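Local coordinates for protein toll-like receptor 13 (Mus musculus, PDB 4Z0C) that recognises bacterial 23S ribosomal RNA as an innate immune receptor and signals through MYD88 and TRAF6 to activate NF-kappa-B, at residues R590-L602 / N613-L626. Sequence-based numbering, arbitrary orientation.
With nucleotides of chain D.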
loop_
_atom_site.group_PDB
_atom_site.type_symbol
_atom_site.label_atom_id
_atom_site.label_comp_id
_atom_site.label_asym_id
_atom_site.label_seq_id
_atom_site.Cartn_x
_atom_site.Cartn_y
_atom_site.Cartn_z
ATOM N N ARG A 590 -19.732 4.343 10.351
ATOM C CA ARG A 590 -19.256 3.165 9.638
ATOM C C ARG A 590 -17.790 2.868 9.935
ATOM O O ARG A 590 -17.424 1.709 10.035
ATOM C CB ARG A 590 -19.447 3.325 8.131
ATOM C CG ARG A 590 -20.901 3.330 7.681
ATOM C CD ARG A 590 -20.980 3.411 6.168
ATOM N NE ARG A 590 -22.040 4.311 5.735
ATOM C CZ ARG A 590 -21.833 5.495 5.172
ATOM N NH1 ARG A 590 -20.603 5.912 4.939
ATOM N NH2 ARG A 590 -22.856 6.255 4.816
ATOM N N SER A 591 -16.971 3.901 10.142
ATOM C CA SER A 591 -15.520 3.706 10.230
ATOM C C SER A 591 -14.930 3.862 11.624
ATOM O O SER A 591 -13.756 3.537 11.840
ATOM C CB SER A 591 -14.784 4.664 9.285
ATOM O OG SER A 591 -15.042 6.017 9.593
ATOM N N LEU A 592 -15.732 4.358 12.565
ATOM C CA LEU A 592 -15.216 4.673 13.894
ATOM C C LEU A 592 -16.237 4.345 14.960
ATOM O O LEU A 592 -17.388 4.734 14.844
ATOM C CB LEU A 592 -14.886 6.161 13.981
ATOM C CG LEU A 592 -13.715 6.672 14.833
ATOM C CD1 LEU A 592 -14.016 8.085 15.352
ATOM C CD2 LEU A 592 -13.306 5.741 15.959
ATOM N N TYR A 593 -15.819 3.599 15.973
ATOM C CA TYR A 593 -16.620 3.443 17.169
ATOM C C TYR A 593 -15.756 3.571 18.398
ATOM O O TYR A 593 -14.747 2.885 18.518
ATOM C CB TYR A 593 -17.362 2.105 17.201
ATOM C CG TYR A 593 -18.309 2.001 18.373
ATOM C CD1 TYR A 593 -17.871 1.567 19.623
ATOM C CD2 TYR A 593 -19.639 2.369 18.239
ATOM C CE1 TYR A 593 -18.742 1.499 20.703
ATOM C CE2 TYR A 593 -20.511 2.306 19.308
ATOM C CZ TYR A 593 -20.061 1.870 20.532
ATOM O OH TYR A 593 -20.950 1.807 21.578
ATOM N N LEU A 594 -16.182 4.429 19.321
ATOM C CA LEU A 594 -15.506 4.618 20.597
ATOM C C LEU A 594 -16.529 4.388 21.707
ATOM O O LEU A 594 -17.580 5.030 21.721
ATOM C CB LEU A 594 -14.927 6.038 20.699
ATOM C CG LEU A 594 -14.010 6.529 19.570
ATOM C CD1 LEU A 594 -13.647 7.997 19.745
ATOM C CD2 LEU A 594 -12.750 5.706 19.509
ATOM N N ASN A 595 -16.251 3.436 22.597
ATOM C CA ASN A 595 -17.122 3.169 23.734
ATOM C C ASN A 595 -17.345 4.466 24.501
ATOM O O ASN A 595 -16.439 5.302 24.598
ATOM C CB ASN A 595 -16.504 2.098 24.640
ATOM C CG ASN A 595 -17.383 1.747 25.849
ATOM O OD1 ASN A 595 -17.557 2.562 26.762
ATOM N ND2 ASN A 595 -17.919 0.522 25.868
ATOM N N ALA A 596 -18.555 4.643 25.025
ATOM C CA ALA A 596 -18.924 5.896 25.687
ATOM C C ALA A 596 -17.939 6.264 26.796
ATOM O O ALA A 596 -17.636 7.433 26.986
ATOM C CB ALA A 596 -20.340 5.823 26.228
ATOM N N SER A 597 -17.411 5.268 27.503
ATOM C CA SER A 597 -16.487 5.541 28.599
ATOM C C SER A 597 -15.027 5.187 28.286
ATOM O O SER A 597 -14.233 4.982 29.203
ATOM C CB SER A 597 -16.943 4.802 29.862
ATOM O OG SER A 597 -17.202 3.433 29.596
ATOM N N LEU A 598 -14.678 5.142 27.000
ATOM C CA LEU A 598 -13.335 4.746 26.554
ATOM C C LEU A 598 -12.194 5.612 27.116
ATOM O O LEU A 598 -11.120 5.097 27.445
ATOM C CB LEU A 598 -13.278 4.757 25.020
ATOM C CG LEU A 598 -12.005 4.250 24.335
ATOM C CD1 LEU A 598 -11.817 2.760 24.564
ATOM C CD2 LEU A 598 -12.082 4.569 22.864
ATOM N N PHE A 599 -12.441 6.916 27.244
ATOM C CA PHE A 599 -11.416 7.863 27.684
ATOM C C PHE A 599 -11.320 8.040 29.206
ATOM O O PHE A 599 -10.622 8.933 29.684
ATOM C CB PHE A 599 -11.659 9.239 27.059
ATOM C CG PHE A 599 -11.572 9.256 25.568
ATOM C CD1 PHE A 599 -10.497 8.697 24.918
ATOM C CD2 PHE A 599 -12.579 9.829 24.813
ATOM C CE1 PHE A 599 -10.431 8.720 23.538
ATOM C CE2 PHE A 599 -12.514 9.855 23.437
ATOM C CZ PHE A 599 -11.440 9.301 22.799
ATOM N N GLN A 600 -12.017 7.211 29.966
ATOM C CA GLN A 600 -12.105 7.415 31.415
ATOM C C GLN A 600 -10.790 7.416 32.174
ATOM O O GLN A 600 -10.637 8.139 33.151
ATOM C CB GLN A 600 -13.027 6.388 32.043
ATOM C CG GLN A 600 -14.469 6.801 32.031
ATOM C CD GLN A 600 -15.320 5.873 32.861
ATOM O OE1 GLN A 600 -15.046 4.668 32.948
ATOM N NE2 GLN A 600 -16.342 6.429 33.499
ATOM N N ASN A 601 -9.837 6.608 31.745
ATOM C CA ASN A 601 -8.595 6.518 32.498
ATOM C C ASN A 601 -7.487 7.448 32.008
ATOM O O ASN A 601 -6.414 7.531 32.608
ATOM C CB ASN A 601 -8.116 5.077 32.545
ATOM C CG ASN A 601 -8.623 4.363 33.757
ATOM O OD1 ASN A 601 -9.795 4.007 33.828
ATOM N ND2 ASN A 601 -7.755 4.175 34.740
ATOM N N LEU A 602 -7.758 8.141 30.913
ATOM C CA LEU A 602 -6.746 8.943 30.269
ATOM C C LEU A 602 -6.677 10.301 30.949
ATOM O O LEU A 602 -6.941 11.341 30.341
ATOM C CB LEU A 602 -7.012 9.066 28.767
ATOM C CG LEU A 602 -7.159 7.768 27.962
ATOM C CD1 LEU A 602 -7.250 8.072 26.465
ATOM C CD2 LEU A 602 -6.015 6.791 28.255
ATOM N N ASN A 613 -12.974 12.702 10.435
ATOM C CA ASN A 613 -13.693 11.464 10.660
ATOM C C ASN A 613 -15.138 11.620 10.254
ATOM O O ASN A 613 -15.927 10.698 10.440
ATOM C CB ASN A 613 -13.611 11.059 12.115
ATOM C CG ASN A 613 -12.327 10.370 12.439
ATOM O OD1 ASN A 613 -11.923 9.459 11.735
ATOM N ND2 ASN A 613 -11.659 10.814 13.495
ATOM N N ASN A 614 -15.484 12.786 9.704
ATOM C CA ASN A 614 -16.871 13.068 9.339
ATOM C C ASN A 614 -17.897 12.781 10.435
ATOM O O ASN A 614 -19.007 12.342 10.149
ATOM C CB ASN A 614 -17.242 12.331 8.050
ATOM C CG ASN A 614 -16.993 13.159 6.802
ATOM O OD1 ASN A 614 -17.825 13.184 5.898
ATOM N ND2 ASN A 614 -15.868 13.864 6.758
ATOM N N LEU A 615 -17.513 13.020 11.685
ATOM C CA LEU A 615 -18.413 12.877 12.835
ATOM C C LEU A 615 -19.639 13.780 12.690
ATOM O O LEU A 615 -19.514 14.941 12.304
ATOM C CB LEU A 615 -17.675 13.259 14.118
ATOM C CG LEU A 615 -17.006 12.220 15.028
ATOM C CD1 LEU A 615 -16.724 10.902 14.335
ATOM C CD2 LEU A 615 -15.725 12.811 15.663
ATOM N N GLU A 616 -20.817 13.259 13.031
ATOM C CA GLU A 616 -22.054 14.028 12.898
ATOM C C GLU A 616 -22.542 14.596 14.248
ATOM O O GLU A 616 -23.217 15.627 14.298
ATOM C CB GLU A 616 -23.133 13.171 12.219
ATOM C CG GLU A 616 -23.799 13.873 11.048
ATOM C CD GLU A 616 -23.233 13.423 9.708
ATOM O OE1 GLU A 616 -22.416 12.483 9.717
ATOM O OE2 GLU A 616 -23.573 14.019 8.657
ATOM N N SER A 617 -22.158 13.931 15.333
ATOM C CA SER A 617 -22.545 14.307 16.690
ATOM C C SER A 617 -21.421 13.915 17.633
ATOM O O SER A 617 -20.487 13.228 17.233
ATOM C CB SER A 617 -23.811 13.557 17.130
ATOM O OG SER A 617 -24.792 13.570 16.116
ATOM N N LEU A 618 -21.537 14.317 18.893
ATOM C CA LEU A 618 -20.582 13.916 19.921
ATOM C C LEU A 618 -21.269 13.080 21.012
ATOM O O LEU A 618 -22.420 13.326 21.359
ATOM C CB LEU A 618 -19.924 15.158 20.520
ATOM C CG LEU A 618 -18.498 15.584 20.109
ATOM C CD1 LEU A 618 -18.132 15.233 18.655
ATOM C CD2 LEU A 618 -18.317 17.087 20.383
ATOM N N VAL A 619 -20.583 12.058 21.513
ATOM C CA VAL A 619 -21.129 11.207 22.572
ATOM C C VAL A 619 -21.088 11.931 23.923
ATOM O O VAL A 619 -20.015 12.368 24.350
ATOM C CB VAL A 619 -20.330 9.880 22.680
ATOM C CG1 VAL A 619 -20.663 9.150 23.965
ATOM C CG2 VAL A 619 -20.569 8.981 21.456
ATOM N N PRO A 620 -22.250 12.047 24.608
ATOM C CA PRO A 620 -22.346 12.774 25.891
ATOM C C PRO A 620 -21.394 12.231 26.962
ATOM O O PRO A 620 -21.299 11.009 27.121
ATOM C CB PRO A 620 -23.813 12.563 26.317
ATOM C CG PRO A 620 -24.541 12.337 25.038
ATOM C CD PRO A 620 -23.566 11.560 24.155
ATOM N N ASP A 621 -20.683 13.131 27.648
ATOM C CA ASP A 621 -19.722 12.761 28.700
ATOM C C ASP A 621 -18.527 11.906 28.240
ATOM O O ASP A 621 -17.820 11.317 29.064
ATOM C CB ASP A 621 -20.417 12.097 29.901
ATOM C CG ASP A 621 -21.164 13.103 30.784
ATOM O OD1 ASP A 621 -20.586 14.163 31.120
ATOM O OD2 ASP A 621 -22.320 12.815 31.167
ATOM N N MET A 622 -18.307 11.815 26.935
ATOM C CA MET A 622 -17.149 11.077 26.447
ATOM C C MET A 622 -15.814 11.720 26.850
ATOM O O MET A 622 -14.839 11.025 27.130
ATOM C CB MET A 622 -17.220 10.912 24.929
ATOM C CG MET A 622 -16.034 10.179 24.338
ATOM S SD MET A 622 -16.329 9.694 22.631
ATOM C CE MET A 622 -17.064 8.087 22.929
ATOM N N PHE A 623 -15.786 13.043 26.919
ATOM C CA PHE A 623 -14.530 13.758 27.133
ATOM C C PHE A 623 -14.404 14.338 28.542
ATOM O O PHE A 623 -13.360 14.886 28.903
ATOM C CB PHE A 623 -14.409 14.876 26.089
ATOM C CG PHE A 623 -14.703 14.415 24.676
ATOM C CD1 PHE A 623 -13.844 13.540 24.019
ATOM C CD2 PHE A 623 -15.822 14.874 23.993
ATOM C CE1 PHE A 623 -14.117 13.124 22.734
ATOM C CE2 PHE A 623 -16.081 14.457 22.686
ATOM C CZ PHE A 623 -15.233 13.591 22.069
ATOM N N SER A 624 -15.455 14.158 29.340
ATOM C CA SER A 624 -15.568 14.734 30.682
ATOM C C SER A 624 -14.520 14.263 31.682
ATOM O O SER A 624 -14.421 14.826 32.751
ATOM C CB SER A 624 -16.949 14.437 31.268
ATOM O OG SER A 624 -17.954 15.025 30.477
ATOM N N SER A 625 -13.762 13.218 31.372
ATOM C CA SER A 625 -12.730 12.772 32.304
ATOM C C SER A 625 -11.388 13.402 31.974
ATOM O O SER A 625 -10.452 13.327 32.766
ATOM C CB SER A 625 -12.585 11.247 32.301
ATOM O OG SER A 625 -13.609 10.633 33.068
ATOM N N LEU A 626 -11.308 14.042 30.813
ATOM C CA LEU A 626 -10.034 14.527 30.307
ATOM C C LEU A 626 -9.606 15.837 30.987
ATOM O O LEU A 626 -9.726 16.914 30.411
ATOM C CB LEU A 626 -10.085 14.652 28.778
ATOM C CG LEU A 626 -10.524 13.386 28.012
ATOM C CD1 LEU A 626 -10.621 13.648 26.508
ATOM C CD2 LEU A 626 -9.625 12.178 28.287
ATOM P P A D 9 -21.329 -0.730 6.695
ATOM O OP1 A D 9 -22.624 -0.296 6.104
ATOM O OP2 A D 9 -20.750 -0.160 7.930
ATOM O "O5'" A D 9 -21.445 -2.299 6.929
ATOM C "C5'" A D 9 -20.337 -3.008 7.460
ATOM C "C4'" A D 9 -20.498 -4.491 7.320
ATOM O "O4'" A D 9 -20.284 -4.873 5.933
ATOM C "C3'" A D 9 -19.520 -5.307 8.153
ATOM O "O3'" A D 9 -20.205 -6.433 8.697
ATOM C "C2'" A D 9 -18.467 -5.749 7.130
ATOM O "O2'" A D 9 -17.814 -6.961 7.444
ATOM C "C1'" A D 9 -19.283 -5.863 5.846
ATOM N N9 A D 9 -18.520 -5.592 4.621
ATOM C C8 A D 9 -17.676 -4.529 4.377
ATOM N N7 A D 9 -17.146 -4.515 3.175
ATOM C C5 A D 9 -17.688 -5.646 2.570
ATOM C C6 A D 9 -17.520 -6.209 1.284
ATOM N N6 A D 9 -16.730 -5.673 0.339
ATOM N N1 A D 9 -18.209 -7.353 0.996
ATOM C C2 A D 9 -18.993 -7.875 1.949
ATOM N N3 A D 9 -19.218 -7.435 3.189
ATOM C C4 A D 9 -18.537 -6.311 3.445
HETATM O O HOH W 1 -15.107 8.245 27.213
#
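M622 packs against F599 and the backbone of L594 and N595, joining two successive turns of the leucine-rich-repeat solenoid in the receptor's ectodomain. Residues 590-597 belong to LRR 23, and most of 613-626 to LRR 24. The M622 side chain reaches from its own coil to the neighbouring one. Its CB lies 4.1 Å from A596 O. CG stands anti to the backbone N (chi1 179°), which sets it beside the F599 ring, 3.5 Å from F599 CD2. SD follows, 3.9 Å from F599 CE2, in a Met-aromatic contact oblique to the ring. The chain then bends at chi3 (-89°). This turns the methyl CE to the backbone oxygens of L594 and N595, and CE also touches L594 CB at 3.7 Å.

The F599 ring meets F623 rim to rim, with planes 24° apart and neither ring over the other's face. F623 continues the aromatic packing to F632 of the next repeat strand. L626 reaches back with CD2, which fits against F599 CB and lies 3.5 Å from L602 O. Nearer strand 592-594, L592 CD1 touches L615 CD1 and the amide of N613. That amide is held by T585 and by the backbone oxygen of I582.

Just past the strand, A596 CB meets V619 CG1. N595 forms an Asx turn: its OD1 accepts from both S597 N and S597 OG. R590 does not touch 613-626; its aliphatic CG lies 3.5 Å from OP2 of the bound RNA's adenosine nucleotide 9 (chain D), while its NH1 forms a salt bridge with D587. One water ties the two coils together. It donates to A596 O (2.7 Å) and to M622 O, and it accepts from F599 N.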